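Local coordinates for protein ubiquitin-like-specific protease 2 (PDB 5LNB) that cleaves the small modifier SUMO from proteins as a cysteine protease, the modelled chain holding its Ulp1-family catalytic domain, at residues 19-24 / 287-292; 38-43 / 270-275; 120-125 / 213-218; 205-210 / 220-225. All coordinates share one frame; numbering follows the deposited sequence.

The four contacts fall into two pairs. Contacts 1 and 2, whose centres lie about 15 Å apart, touch through L23 with L272 and F19 with F40; both bring N-terminal residues against the C-terminal helices 264-285 and 289-294. Contacts 3 and 4 have centres about 10 Å apart, touch at S125 with I223, and share helix 215-228 inside the Ulp1-type catalytic domain. Along the chain 19-24 closes on 287-292, then 38-43 on 270-275, and these two loops are nested; within them 120-125 pairs with 213-218 and 205-210 with 220-225, in crossing order. Contact 1 lies some 30 Å (centres) from contact 3, so chain-end packing is remote from the centre that holds H122 and C215.

Contact 1: residues 19-24 / 287-292; sequences FKPSLC and NLYEEV
P21 carries the whole of this contact on its side, meeting Y289 and V292 with different corners of its ring. The interactions across it are apolar. P21 CB approaches V292 CG1 at 3.7 Å, and P21 CD lies 4.0 Å from Y289 CE1, the proline side chain crossing that of the tyrosine at about a right angle. Y289 reaches this point because its CG stands anti to the backbone N (chi1 177°), which sends the ring out from the helix to the proline. P21 CA and V292 CA, 7.1 Å apart, are the closest CA pair, and a buried area of 123 Å² marks a small patch. The cis peptide bond before P21 turns the backbone sharply there.

The polar interactions lie around this patch. P21 O accepts a hydrogen bond from Q276 NE2 of helix 264-285, and K284 of the same helix makes a cation-pi contact with Y289. Within 287-292, V292 N bonds to L288 O at 3.1 Å, an early turn of helix 289-294.

N287, with positive phi, is the C-prime residue of a Schellman motif, its N returning to K284 O. This motif closes helix 264-285, and helix 289-294 follows directly, packing on the cis-proline loop that leads into strand 23-26.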
# COMPACT_ATOMS: atom_id res chain seq x y z
N PHE A 19 4.02 -18.57 17.10
CA PHE A 19 2.93 -17.73 16.61
C PHE A 19 1.84 -18.68 16.11
O PHE A 19 1.55 -18.76 14.91
CB PHE A 19 3.40 -16.78 15.52
CG PHE A 19 2.40 -15.71 15.16
CD1 PHE A 19 2.26 -14.58 15.95
CD2 PHE A 19 1.62 -15.82 14.02
CE1 PHE A 19 1.36 -13.58 15.62
CE2 PHE A 19 0.71 -14.83 13.68
CZ PHE A 19 0.58 -13.71 14.48
N LYS A 20 1.23 -19.40 17.05
CA LYS A 20 0.42 -20.55 16.77
C LYS A 20 -0.72 -20.56 17.79
O LYS A 20 -0.45 -20.47 19.00
CB LYS A 20 1.25 -21.83 16.87
CG LYS A 20 0.76 -22.99 16.05
CD LYS A 20 1.64 -24.22 16.28
CE LYS A 20 0.85 -25.52 16.16
NZ LYS A 20 1.69 -26.71 16.50
N PRO A 21 -1.98 -20.65 17.36
CA PRO A 21 -2.37 -20.78 15.95
C PRO A 21 -2.11 -19.54 15.10
O PRO A 21 -1.79 -18.46 15.61
CB PRO A 21 -3.87 -21.06 16.04
CG PRO A 21 -4.29 -20.38 17.30
CD PRO A 21 -3.15 -20.56 18.25
N SER A 22 -2.24 -19.69 13.79
CA SER A 22 -2.10 -18.55 12.90
C SER A 22 -3.20 -17.54 13.17
O SER A 22 -4.34 -17.90 13.49
CB SER A 22 -2.14 -19.00 11.44
OG SER A 22 -1.18 -20.02 11.21
N LEU A 23 -2.85 -16.26 13.07
CA LEU A 23 -3.85 -15.21 13.18
C LEU A 23 -4.81 -15.26 12.00
O LEU A 23 -4.40 -15.31 10.84
CB LEU A 23 -3.18 -13.84 13.25
CG LEU A 23 -4.11 -12.63 13.09
CD1 LEU A 23 -5.17 -12.61 14.20
CD2 LEU A 23 -3.28 -11.35 13.08
N CYS A 24 -6.10 -15.26 12.30
CA CYS A 24 -7.15 -15.14 11.30
C CYS A 24 -7.92 -13.85 11.61
O CYS A 24 -8.59 -13.76 12.64
CB CYS A 24 -8.07 -16.36 11.32
SG CYS A 24 -9.25 -16.37 9.98
N ASN A 287 -14.83 -22.14 22.50
CA ASN A 287 -14.44 -23.54 22.55
C ASN A 287 -14.03 -24.07 21.17
O ASN A 287 -14.24 -25.25 20.85
CB ASN A 287 -15.56 -24.40 23.16
CG ASN A 287 -15.90 -23.96 24.58
OD1 ASN A 287 -15.09 -24.11 25.50
ND2 ASN A 287 -17.10 -23.41 24.76
N LEU A 288 -13.43 -23.21 20.36
CA LEU A 288 -12.87 -23.59 19.07
C LEU A 288 -11.35 -23.74 19.10
O LEU A 288 -10.76 -24.14 18.09
CB LEU A 288 -13.23 -22.54 18.01
CG LEU A 288 -14.72 -22.30 17.73
CD1 LEU A 288 -14.89 -21.10 16.82
CD2 LEU A 288 -15.34 -23.53 17.12
N TYR A 289 -10.71 -23.41 20.22
CA TYR A 289 -9.25 -23.41 20.27
C TYR A 289 -8.68 -24.80 19.98
O TYR A 289 -7.77 -24.94 19.16
CB TYR A 289 -8.79 -22.88 21.63
CG TYR A 289 -7.30 -22.90 21.83
CD1 TYR A 289 -6.49 -21.95 21.20
CD2 TYR A 289 -6.70 -23.84 22.66
CE1 TYR A 289 -5.13 -21.95 21.39
CE2 TYR A 289 -5.34 -23.84 22.87
CZ TYR A 289 -4.56 -22.90 22.22
OH TYR A 289 -3.20 -22.90 22.41
N GLU A 290 -9.20 -25.83 20.64
CA GLU A 290 -8.66 -27.17 20.45
C GLU A 290 -8.81 -27.64 19.00
O GLU A 290 -7.87 -28.20 18.43
CB GLU A 290 -9.32 -28.16 21.41
CG GLU A 290 -8.88 -27.99 22.86
CD GLU A 290 -7.37 -28.14 23.04
OE1 GLU A 290 -6.75 -28.89 22.26
OE2 GLU A 290 -6.80 -27.50 23.96
N GLU A 291 -9.98 -27.42 18.40
CA GLU A 291 -10.16 -27.80 17.00
C GLU A 291 -9.12 -27.14 16.10
O GLU A 291 -8.54 -27.78 15.22
CB GLU A 291 -11.58 -27.46 16.54
CG GLU A 291 -11.78 -27.53 15.02
CD GLU A 291 -13.21 -27.16 14.56
OE1 GLU A 291 -13.87 -26.33 15.21
OE2 GLU A 291 -13.66 -27.71 13.55
N VAL A 292 -8.88 -25.84 16.29
CA VAL A 292 -7.97 -25.11 15.41
C VAL A 292 -6.53 -25.58 15.60
O VAL A 292 -5.81 -25.83 14.63
CB VAL A 292 -8.12 -23.60 15.62
CG1 VAL A 292 -6.91 -22.87 15.08
CG2 VAL A 292 -9.39 -23.09 14.94

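Contact 2: residues 38-43 / 270-275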
# COMPACT_ATOMS: atom_id res chain seq x y z
N GLN A 38 5.36 -18.39 9.69
CA GLN A 38 6.28 -18.17 8.58
C GLN A 38 6.23 -16.72 8.09
O GLN A 38 7.25 -16.18 7.65
CB GLN A 38 5.95 -19.14 7.45
CG GLN A 38 7.14 -19.60 6.62
CD GLN A 38 8.16 -20.42 7.43
OE1 GLN A 38 9.33 -20.50 7.05
NE2 GLN A 38 7.72 -21.02 8.54
N ASP A 39 5.05 -16.07 8.16
CA ASP A 39 4.94 -14.66 7.78
C ASP A 39 5.41 -13.75 8.90
O ASP A 39 6.17 -12.80 8.67
CB ASP A 39 3.49 -14.32 7.41
CG ASP A 39 2.89 -15.26 6.38
OD1 ASP A 39 3.59 -15.58 5.40
OD2 ASP A 39 1.73 -15.69 6.55
N PHE A 40 4.95 -14.02 10.12
CA PHE A 40 5.26 -13.19 11.27
C PHE A 40 6.76 -13.08 11.52
O PHE A 40 7.25 -12.04 11.98
CB PHE A 40 4.52 -13.78 12.49
CG PHE A 40 4.85 -13.13 13.80
CD1 PHE A 40 4.25 -11.94 14.18
CD2 PHE A 40 5.73 -13.74 14.69
CE1 PHE A 40 4.54 -11.35 15.40
CE2 PHE A 40 6.02 -13.16 15.90
CZ PHE A 40 5.42 -11.97 16.26
N LYS A 41 7.53 -14.13 11.20
CA LYS A 41 8.93 -14.15 11.60
C LYS A 41 9.79 -13.19 10.78
O LYS A 41 10.92 -12.89 11.19
CB LYS A 41 9.49 -15.56 11.47
CG LYS A 41 9.90 -15.93 10.06
CD LYS A 41 10.18 -17.42 9.97
CE LYS A 41 10.60 -17.80 8.56
NZ LYS A 41 10.80 -19.27 8.45
N CYS A 42 9.30 -12.69 9.65
CA CYS A 42 10.08 -11.73 8.88
C CYS A 42 10.20 -10.39 9.59
O CYS A 42 11.07 -9.59 9.23
CB CYS A 42 9.49 -11.54 7.48
SG CYS A 42 7.98 -10.58 7.41
N LEU A 43 9.35 -10.13 10.60
CA LEU A 43 9.42 -8.91 11.40
C LEU A 43 10.48 -8.98 12.50
O LEU A 43 10.46 -8.19 13.45
CB LEU A 43 8.04 -8.60 12.00
CG LEU A 43 6.91 -8.32 11.00
CD1 LEU A 43 5.54 -8.28 11.68
CD2 LEU A 43 7.15 -7.03 10.22
N HIS A 270 4.48 -6.21 17.74
CA HIS A 270 3.59 -6.05 18.89
C HIS A 270 2.14 -5.98 18.45
O HIS A 270 1.25 -6.52 19.11
CB HIS A 270 3.98 -4.82 19.70
CG HIS A 270 3.26 -4.71 21.01
ND1 HIS A 270 2.32 -3.74 21.27
CD2 HIS A 270 3.34 -5.47 22.13
CE1 HIS A 270 1.85 -3.90 22.50
NE2 HIS A 270 2.46 -4.95 23.04
N THR A 271 1.86 -5.29 17.33
CA THR A 271 0.48 -5.20 16.86
C THR A 271 -0.06 -6.57 16.47
O THR A 271 -1.14 -6.97 16.90
CB THR A 271 0.38 -4.23 15.69
OG1 THR A 271 0.76 -2.91 16.11
CG2 THR A 271 -1.04 -4.21 15.14
N LEU A 272 0.69 -7.29 15.63
CA LEU A 272 0.26 -8.62 15.21
C LEU A 272 0.13 -9.55 16.41
O LEU A 272 -0.91 -10.18 16.62
CB LEU A 272 1.24 -9.18 14.19
CG LEU A 272 0.98 -8.82 12.73
CD1 LEU A 272 2.03 -9.47 11.83
CD2 LEU A 272 -0.43 -9.27 12.34
N LYS A 273 1.19 -9.63 17.22
CA LYS A 273 1.16 -10.46 18.41
C LYS A 273 -0.09 -10.19 19.24
O LYS A 273 -0.76 -11.12 19.70
CB LYS A 273 2.43 -10.22 19.24
CG LYS A 273 2.60 -11.22 20.38
CD LYS A 273 2.61 -12.64 19.82
CE LYS A 273 2.28 -13.67 20.88
NZ LYS A 273 2.11 -15.01 20.26
N LEU A 274 -0.43 -8.91 19.41
CA LEU A 274 -1.61 -8.55 20.18
C LEU A 274 -2.88 -9.04 19.49
O LEU A 274 -3.77 -9.61 20.14
CB LEU A 274 -1.63 -7.04 20.38
CG LEU A 274 -2.65 -6.38 21.31
CD1 LEU A 274 -3.11 -7.32 22.42
CD2 LEU A 274 -2.02 -5.12 21.90
N LEU A 275 -3.00 -8.82 18.18
CA LEU A 275 -4.16 -9.31 17.44
C LEU A 275 -4.30 -10.83 17.58
O LEU A 275 -5.42 -11.35 17.63
CB LEU A 275 -4.06 -8.92 15.97
CG LEU A 275 -4.22 -7.43 15.62
CD1 LEU A 275 -4.12 -7.21 14.12
CD2 LEU A 275 -5.54 -6.88 16.15
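A short N-terminal helix, 37-40, and the turn after it rest on the long helix 264-285 here, F40 and L43 closing on L272. The evidence is apolar packing over 154 Å², with no hydrogen bond crossing it. F40 lies with its CD1 and CE1 corners both 4.1 Å from L272 CB, while the methyl L272 CD1 sits at the ring edge, near the ring plane. The two side chains run past each other in opposite directions. This overlap follows from the F40 torsion: CG lies anti to the backbone N (chi1 173°), which carries the ring across to the long helix. There F40 CE1 is also 4.2 Å from K273 N. L43 meets the same leucine from another direction, its CD1 3.7 Å from L272 CD1 and the side chains crossing at about a right angle.

L43 is brought round by tight turns, in which C42 N bonds to D39 O at 3.3 Å and L43 N to F40 O at 3.2 Å. Its carbonyl is bound by R269 NH1, one turn before L272, giving a polar tie beside the apolar one. At the margin, K273 NZ is held by Q276 OE1 of its own helix.

F19 stacks on the F40 ring, and I53, F56 and F57 of helix 51-67 reach L272 together with L23. L272 of helix 264-285 is thus a hydrophobic core residue where helix 51-67, strand 23-26 and the 37-40 turn converge.

Contact 3: residues 120-125 / 213-218; sequences SYHWFS and SDCGVH. With ACT (acetate ion), chain B.
Here lies what is probably the active site, as expected for this Ulp1-family cysteine protease: H122 and W123 of strand 122-129 meet C215 and G216 at the start of helix 215-228. H122 hydrogen-bonds through NE2 to D165, consistent with the family's Cys-His-Asp catalytic triad. C215 SG lies 3.6 Å from H122 CD2 and approaches the imidazole obliquely, 63° off the ring normal, so a ring carbon, not a nitrogen, is nearest the sulfur, with no hydrogen bond between the side chains. The C215 torsion (chi1 -73°), with SG beside the backbone N, brings the sulfur up to this ring.

W123 CA and C215 CA are 5.1 Å apart, and C215 CB sits 3.2 Å from W123 O. W123 O takes a water at 2.9 Å, which also bonds weakly to C215 O. The indole leans across G216, its CD1 3.5 Å from G216 CA; a beta carbon on G216 would come within 3.0 Å of W123 CD1, a clash. A serine in place of W123 would probably open a gap beside G216 and leave V49 O without the NE1 donor it now has.

An acetate ion, probably from the crystallisation liquor, lies over one face of the Y121 ring. W48 meets W123 with ring planes at about 10°; these are probably the counterparts of the two tryptophans that line the SUMO-tail tunnel in relatives. W123 thus fits among strand 112-119, helix 51-67 and V219 of helix 215-228, while F124 pairs with I117 of the neighbouring strand.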
# COMPACT_ATOMS: atom_id res chain seq x y z
N SER A 120 12.26 -7.59 -7.38
CA SER A 120 13.57 -8.08 -6.96
C SER A 120 13.87 -7.70 -5.51
O SER A 120 14.93 -7.16 -5.19
CB SER A 120 14.67 -7.56 -7.88
OG SER A 120 14.41 -7.93 -9.22
N TYR A 121 12.91 -7.99 -4.63
CA TYR A 121 13.06 -7.83 -3.19
C TYR A 121 13.16 -6.38 -2.75
O TYR A 121 13.52 -6.11 -1.60
CB TYR A 121 14.27 -8.61 -2.67
CG TYR A 121 14.04 -10.10 -2.71
CD1 TYR A 121 13.43 -10.76 -1.64
CD2 TYR A 121 14.41 -10.85 -3.82
CE1 TYR A 121 13.20 -12.12 -1.67
CE2 TYR A 121 14.18 -12.22 -3.86
CZ TYR A 121 13.58 -12.85 -2.78
OH TYR A 121 13.34 -14.21 -2.82
N HIS A 122 12.82 -5.44 -3.63
CA HIS A 122 12.77 -4.02 -3.31
C HIS A 122 11.31 -3.60 -3.28
O HIS A 122 10.64 -3.63 -4.32
CB HIS A 122 13.56 -3.20 -4.33
CG HIS A 122 13.45 -1.72 -4.15
ND1 HIS A 122 13.88 -0.82 -5.10
CD2 HIS A 122 12.98 -0.98 -3.11
CE1 HIS A 122 13.67 0.41 -4.67
NE2 HIS A 122 13.12 0.35 -3.47
N TRP A 123 10.83 -3.19 -2.10
CA TRP A 123 9.49 -2.66 -1.93
C TRP A 123 9.47 -1.15 -2.12
O TRP A 123 10.30 -0.43 -1.55
CB TRP A 123 8.95 -2.98 -0.54
CG TRP A 123 8.42 -4.37 -0.31
CD1 TRP A 123 9.01 -5.35 0.46
CD2 TRP A 123 7.18 -4.91 -0.78
NE1 TRP A 123 8.21 -6.48 0.46
CE2 TRP A 123 7.09 -6.23 -0.29
CE3 TRP A 123 6.15 -4.41 -1.59
CZ2 TRP A 123 6.00 -7.06 -0.57
CZ3 TRP A 123 5.07 -5.23 -1.87
CH2 TRP A 123 5.01 -6.55 -1.36
N PHE A 124 8.51 -0.66 -2.89
CA PHE A 124 8.10 0.74 -2.83
C PHE A 124 6.62 0.76 -3.21
O PHE A 124 5.99 -0.29 -3.36
CB PHE A 124 9.01 1.64 -3.69
CG PHE A 124 8.96 1.35 -5.17
CD1 PHE A 124 8.12 2.08 -6.01
CD2 PHE A 124 9.77 0.38 -5.74
CE1 PHE A 124 8.08 1.83 -7.38
CE2 PHE A 124 9.74 0.13 -7.11
CZ PHE A 124 8.89 0.85 -7.93
N SER A 125 6.05 1.96 -3.35
CA SER A 125 4.60 2.03 -3.54
C SER A 125 4.22 3.30 -4.28
O SER A 125 4.96 4.29 -4.31
CB SER A 125 3.88 1.96 -2.19
OG SER A 125 2.47 1.99 -2.35
N SER A 213 16.20 -4.26 2.64
CA SER A 213 15.34 -5.21 3.34
C SER A 213 14.40 -4.53 4.33
O SER A 213 13.43 -5.17 4.76
CB SER A 213 16.19 -6.27 4.04
OG SER A 213 16.97 -5.73 5.09
N ASP A 214 14.64 -3.27 4.70
CA ASP A 214 13.67 -2.48 5.46
C ASP A 214 12.61 -1.81 4.59
O ASP A 214 11.66 -1.23 5.14
CB ASP A 214 14.36 -1.39 6.29
CG ASP A 214 15.06 -1.92 7.55
OD1 ASP A 214 14.73 -3.02 8.04
OD2 ASP A 214 15.95 -1.20 8.05
N CYS A 215 12.74 -1.84 3.26
CA CYS A 215 11.80 -1.11 2.40
C CYS A 215 10.34 -1.49 2.67
O CYS A 215 9.45 -0.63 2.64
CB CYS A 215 12.13 -1.36 0.93
SG CYS A 215 13.60 -0.50 0.42
N GLY A 216 10.07 -2.78 2.92
CA GLY A 216 8.70 -3.18 3.17
C GLY A 216 8.10 -2.51 4.39
O GLY A 216 6.90 -2.21 4.40
N VAL A 217 8.92 -2.27 5.42
CA VAL A 217 8.46 -1.59 6.63
C VAL A 217 8.17 -0.12 6.34
O VAL A 217 7.21 0.45 6.87
CB VAL A 217 9.51 -1.74 7.75
CG1 VAL A 217 9.12 -0.92 8.99
CG2 VAL A 217 9.70 -3.20 8.13
N HIS A 218 9.00 0.52 5.51
CA HIS A 218 8.75 1.90 5.14
C HIS A 218 7.48 2.04 4.30
O HIS A 218 6.73 3.01 4.48
CB HIS A 218 9.94 2.48 4.39
CG HIS A 218 11.11 2.74 5.28
ND1 HIS A 218 11.26 3.93 5.97
CD2 HIS A 218 12.17 1.97 5.61
CE1 HIS A 218 12.37 3.88 6.68
NE2 HIS A 218 12.94 2.70 6.49
C ACT B . 9.90 -11.43 -4.57
O ACT B . 10.68 -10.47 -4.80
OXT ACT B . 8.67 -11.19 -4.51
CH3 ACT B . 10.39 -12.84 -4.39
O HOH W 1 10.21 1.82 0.30

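Contact 4: residues 205-210 / 220-225; sequences PVPQQP and ILNIRK
The loop 205-210 passes V206 in an extended conformation (phi -133°, psi 166°), 7.3 Å from CA to CA at N222, its nearest approach to the helix segment 220-225. From this loop V206 and P207 close on the N222 amide, and 102 Å² is buried. V206 lies over one face of the N222 amide: V206 CG2 is 3.5 Å from N222 ND2, V206 CG1 is 3.7 Å from N222 CG, and V206 CB is 3.9 Å from N222 OD1, the valine thus covering nitrogen, carbon and oxygen of the group. P207 adds a contact at the oxygen end, its CD 3.9 Å from N222 OD1, the two side chains sliding past each other in opposite directions. N222 can offer its amide to both residues because CG stands anti to the carbonyl carbon (chi1 -71°).

The polar atoms of this buried amide have partners. N222 ND2 donates to a water at 3.0 Å, and the same water donates to P207 O at 2.7 Å, so a single molecule links helix and loop. N222 OD1 is bound by R261 NH2, and R261 also reaches H218 through NH1. With a leucine in place of N222, this bridge would probably be lost, leaving the P207 carbonyl short of its water and R261 NH2 without the amide oxygen it binds.

The loop joins strand 199-203 to helix 215-228. F164 of strand 159-164 touches both V206 and N222, P207 packs on F256 and on N253 of helix 245-255, and I220 and I223 of helix 215-228 touch helix 51-67.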
# COMPACT_ATOMS: atom_id res chain seq x y z
N PRO A 205 8.92 12.70 -1.71
CA PRO A 205 9.93 12.45 -0.67
C PRO A 205 9.33 11.83 0.59
O PRO A 205 8.34 12.32 1.13
CB PRO A 205 10.50 13.84 -0.39
CG PRO A 205 9.40 14.76 -0.75
CD PRO A 205 8.67 14.13 -1.91
N VAL A 206 9.95 10.75 1.05
CA VAL A 206 9.64 10.10 2.32
C VAL A 206 10.97 9.86 3.02
O VAL A 206 12.02 9.94 2.37
CB VAL A 206 8.87 8.79 2.12
CG1 VAL A 206 7.41 9.06 1.71
CG2 VAL A 206 9.59 7.91 1.09
N PRO A 207 11.00 9.54 4.31
CA PRO A 207 12.29 9.29 4.97
C PRO A 207 13.10 8.29 4.16
O PRO A 207 12.57 7.33 3.61
CB PRO A 207 11.91 8.75 6.35
CG PRO A 207 10.48 9.21 6.56
CD PRO A 207 9.87 9.18 5.19
N GLN A 208 14.39 8.54 4.06
CA GLN A 208 15.29 7.70 3.29
C GLN A 208 16.23 6.97 4.23
O GLN A 208 16.77 7.55 5.17
CB GLN A 208 16.08 8.52 2.27
CG GLN A 208 15.16 9.21 1.27
CD GLN A 208 15.90 9.85 0.13
OE1 GLN A 208 15.64 9.55 -1.04
NE2 GLN A 208 16.83 10.74 0.46
N GLN A 209 16.42 5.68 3.96
CA GLN A 209 17.30 4.82 4.71
C GLN A 209 17.72 3.70 3.76
O GLN A 209 16.85 3.05 3.17
CB GLN A 209 16.60 4.28 5.96
CG GLN A 209 17.51 3.98 7.15
CD GLN A 209 18.30 2.70 6.97
OE1 GLN A 209 17.85 1.78 6.28
NE2 GLN A 209 19.48 2.63 7.59
N PRO A 210 19.01 3.46 3.57
CA PRO A 210 19.48 2.62 2.46
C PRO A 210 19.35 1.11 2.65
O PRO A 210 19.82 0.38 1.78
CB PRO A 210 20.95 3.03 2.32
CG PRO A 210 21.35 3.47 3.68
CD PRO A 210 20.13 4.07 4.32
N ILE A 220 4.76 0.21 4.50
CA ILE A 220 3.66 0.12 5.45
C ILE A 220 3.47 1.45 6.17
O ILE A 220 2.35 1.98 6.26
CB ILE A 220 3.90 -1.03 6.44
CG1 ILE A 220 3.82 -2.38 5.71
CG2 ILE A 220 2.94 -0.96 7.65
CD1 ILE A 220 4.33 -3.57 6.53
N LEU A 221 4.56 2.03 6.68
CA LEU A 221 4.41 3.24 7.50
C LEU A 221 4.15 4.48 6.66
O LEU A 221 3.48 5.40 7.13
CB LEU A 221 5.63 3.43 8.39
CG LEU A 221 5.39 2.67 9.71
CD1 LEU A 221 5.93 1.25 9.68
CD2 LEU A 221 5.90 3.43 10.90
N ASN A 222 4.63 4.51 5.41
CA ASN A 222 4.33 5.64 4.54
C ASN A 222 2.86 5.64 4.14
O ASN A 222 2.20 6.68 4.17
CB ASN A 222 5.24 5.61 3.31
CG ASN A 222 6.69 5.95 3.66
OD1 ASN A 222 6.97 6.59 4.68
ND2 ASN A 222 7.62 5.52 2.81
N ILE A 223 2.33 4.46 3.79
CA ILE A 223 0.91 4.35 3.50
C ILE A 223 0.10 4.68 4.74
O ILE A 223 -0.89 5.42 4.68
CB ILE A 223 0.58 2.94 2.96
CG1 ILE A 223 1.15 2.79 1.54
CG2 ILE A 223 -0.92 2.69 3.02
CD1 ILE A 223 1.03 1.42 0.94
N ARG A 224 0.51 4.15 5.89
CA ARG A 224 -0.18 4.47 7.14
C ARG A 224 -0.23 5.97 7.38
O ARG A 224 -1.28 6.52 7.72
CB ARG A 224 0.50 3.77 8.31
CG ARG A 224 -0.11 4.14 9.65
CD ARG A 224 0.60 3.46 10.80
NE ARG A 224 -0.03 3.81 12.07
CZ ARG A 224 0.47 3.50 13.26
NH1 ARG A 224 1.61 2.83 13.35
NH2 ARG A 224 -0.17 3.86 14.36
N LYS A 225 0.91 6.65 7.21
CA LYS A 225 0.94 8.09 7.42
C LYS A 225 0.02 8.81 6.43
O LYS A 225 -0.72 9.72 6.80
CB LYS A 225 2.36 8.62 7.32
CG LYS A 225 2.48 10.14 7.42
CD LYS A 225 2.01 10.66 8.77
CE LYS A 225 2.75 9.97 9.91
NZ LYS A 225 2.52 10.66 11.22
O HOH W 2 10.35 5.87 3.99